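Local coordinates for envelope glycoprotein (Bourbon virus, PDB 5ZKX) that drives fusion of the viral envelope with a host membrane, probably as a class III fusion protein, and is seen here in its postfusion trimer, at the interface of chains A and B. Residues are numbered along the deposited sequence; one frame, centred on the assembly and turned at random. Chains: chain A/B, Envelope glycoprotein.

The interface of chains A and B. Residues chain A 296, 299-300, 303; chain B 209, 405-407.
A:Tyr296, A:Ser300 and A:Leu303, on one flank of the long helix 284-329 of the postfusion trimer, receive B:Phe209 and B:Trp405 from the neighbouring subunit, a worked example of how a coiled-coil core is dressed by segments of another chain. B:Phe209 lies across the helix, one ring face over the backbone where A:Glu299 passes into A:Ser300. A:Tyr296 and A:Leu303 meet its rim in the plane of the ring. A:Tyr296 turns a face toward it in an edge-to-face pair with the planes 63° apart, and CE2 of B:Phe209 comes to 3.4 Å from the tyrosine CE2. From A:Leu303, methyl CD1 sits 3.5 Å from B:Phe209 CE1. The far end of the ring, CZ, touches CB of A:Ser300 at 3.4 Å, while the methylene CB of A:Glu299 packs 3.7 Å from CG near its root. The ring thus has peptide backbone against one face and carbon groups around its rim, which should restrict its tilt.

Beside this packing comes a polar contact. The hydroxyl OG of A:Ser300, anti to its own backbone N, reaches the indole of B:Trp405 and accepts a hydrogen bond from NE1 at 2.6 Å. The bond is bent, 125° at the hydrogen, and the hydroxyl is tilted out of the indole plane. The carbonyl O of A:Ser300 receives a weak second bond from the same N-H. On the indole's pyrrole side, CD1 rests 3.7 Å from CB of A:Leu303, adding an apolar contact to the polar one. B:Pro407 packs lightly near the serine, its CB 4.0 Å from A:Ser300 CB.

B:Phe209 lies near the end of strand 200-210, whereas B:Trp405 and B:Pro407 belong to an extended stretch without regular secondary structure; these parts of chain B, far apart in sequence, converge on the same stretch of helix 284-329 in chain A, sharing A:Ser300 and A:Leu303 and tying two subunits together along the trimer's helical stem.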
loop_
_atom_site.group_PDB
_atom_site.type_symbol
_atom_site.label_atom_id
_atom_site.label_comp_id
_atom_site.label_asym_id
_atom_site.label_seq_id
_atom_site.Cartn_x
_atom_site.Cartn_y
_atom_site.Cartn_z
ATOM N N TYR A 296 2.349 -3.006 -17.413
ATOM C CA TYR A 296 3.499 -3.257 -18.276
ATOM C C TYR A 296 3.728 -4.751 -18.478
ATOM O O TYR A 296 4.048 -5.194 -19.587
ATOM C CB TYR A 296 4.741 -2.595 -17.676
ATOM C CG TYR A 296 5.983 -2.656 -18.537
ATOM C CD1 TYR A 296 6.934 -3.650 -18.350
ATOM C CD2 TYR A 296 6.215 -1.705 -19.523
ATOM C CE1 TYR A 296 8.076 -3.703 -19.128
ATOM C CE2 TYR A 296 7.357 -1.749 -20.304
ATOM C CZ TYR A 296 8.281 -2.751 -20.103
ATOM O OH TYR A 296 9.414 -2.804 -20.881
ATOM N N GLU A 299 0.869 -6.188 -20.716
ATOM C CA GLU A 299 1.101 -5.927 -22.131
ATOM C C GLU A 299 2.184 -6.839 -22.683
ATOM O O GLU A 299 2.050 -7.371 -23.790
ATOM C CB GLU A 299 1.474 -4.461 -22.352
ATOM C CG GLU A 299 0.327 -3.481 -22.143
ATOM C CD GLU A 299 -0.632 -3.419 -23.320
ATOM O OE1 GLU A 299 -0.951 -2.298 -23.763
ATOM O OE2 GLU A 299 -1.081 -4.484 -23.793
ATOM N N SER A 300 3.266 -7.032 -21.923
ATOM C CA SER A 300 4.309 -7.968 -22.324
ATOM C C SER A 300 3.754 -9.378 -22.463
ATOM O O SER A 300 4.114 -10.108 -23.392
ATOM C CB SER A 300 5.448 -7.942 -21.308
ATOM O OG SER A 300 6.536 -8.738 -21.738
ATOM N N LEU A 303 1.771 -9.667 -25.697
ATOM C CA LEU A 303 2.661 -9.816 -26.843
ATOM C C LEU A 303 3.069 -11.271 -27.031
ATOM O O LEU A 303 3.053 -11.794 -28.150
ATOM C CB LEU A 303 3.900 -8.941 -26.661
ATOM C CG LEU A 303 3.905 -7.561 -27.316
ATOM C CD1 LEU A 303 5.319 -7.001 -27.332
ATOM C CD2 LEU A 303 3.340 -7.632 -28.724
ATOM N N PHE B 209 5.335 -0.172 -24.191
ATOM C CA PHE B 209 4.373 -0.932 -24.981
ATOM C C PHE B 209 3.339 0.039 -25.529
ATOM O O PHE B 209 2.644 0.709 -24.759
ATOM C CB PHE B 209 3.706 -2.024 -24.145
ATOM C CG PHE B 209 4.625 -3.153 -23.784
ATOM C CD1 PHE B 209 4.917 -4.143 -24.701
ATOM C CD2 PHE B 209 5.204 -3.219 -22.530
ATOM C CE1 PHE B 209 5.768 -5.176 -24.374
ATOM C CE2 PHE B 209 6.054 -4.255 -22.199
ATOM C CZ PHE B 209 6.339 -5.230 -23.123
ATOM N N TRP B 405 9.111 -13.924 -27.330
ATOM C CA TRP B 405 9.179 -12.846 -26.352
ATOM C C TRP B 405 8.664 -13.336 -25.004
ATOM O O TRP B 405 7.518 -13.785 -24.897
ATOM C CB TRP B 405 8.355 -11.653 -26.832
ATOM C CG TRP B 405 8.131 -10.628 -25.768
ATOM C CD1 TRP B 405 6.951 -10.328 -25.151
ATOM C CD2 TRP B 405 9.117 -9.769 -25.190
ATOM N NE1 TRP B 405 7.143 -9.332 -24.226
ATOM C CE2 TRP B 405 8.465 -8.972 -24.230
ATOM C CE3 TRP B 405 10.491 -9.595 -25.391
ATOM C CZ2 TRP B 405 9.139 -8.015 -23.473
ATOM C CZ3 TRP B 405 11.158 -8.645 -24.639
ATOM C CH2 TRP B 405 10.482 -7.868 -23.692
ATOM N N LEU B 406 9.504 -13.247 -23.976
ATOM C CA LEU B 406 9.116 -13.658 -22.636
ATOM C C LEU B 406 9.030 -12.448 -21.722
ATOM O O LEU B 406 9.990 -11.667 -21.653
ATOM C CB LEU B 406 10.117 -14.665 -22.065
ATOM C CG LEU B 406 10.227 -16.019 -22.767
ATOM C CD1 LEU B 406 11.335 -16.848 -22.142
ATOM C CD2 LEU B 406 8.904 -16.762 -22.715
ATOM N N PRO B 407 7.912 -12.249 -21.025
ATOM C CA PRO B 407 7.829 -11.155 -20.045
ATOM C C PRO B 407 8.935 -11.268 -19.007
ATOM O O PRO B 407 9.080 -12.291 -18.336
ATOM C CB PRO B 407 6.443 -11.347 -19.418
ATOM C CG PRO B 407 5.660 -12.085 -20.449
ATOM C CD PRO B 407 6.635 -12.969 -21.168
#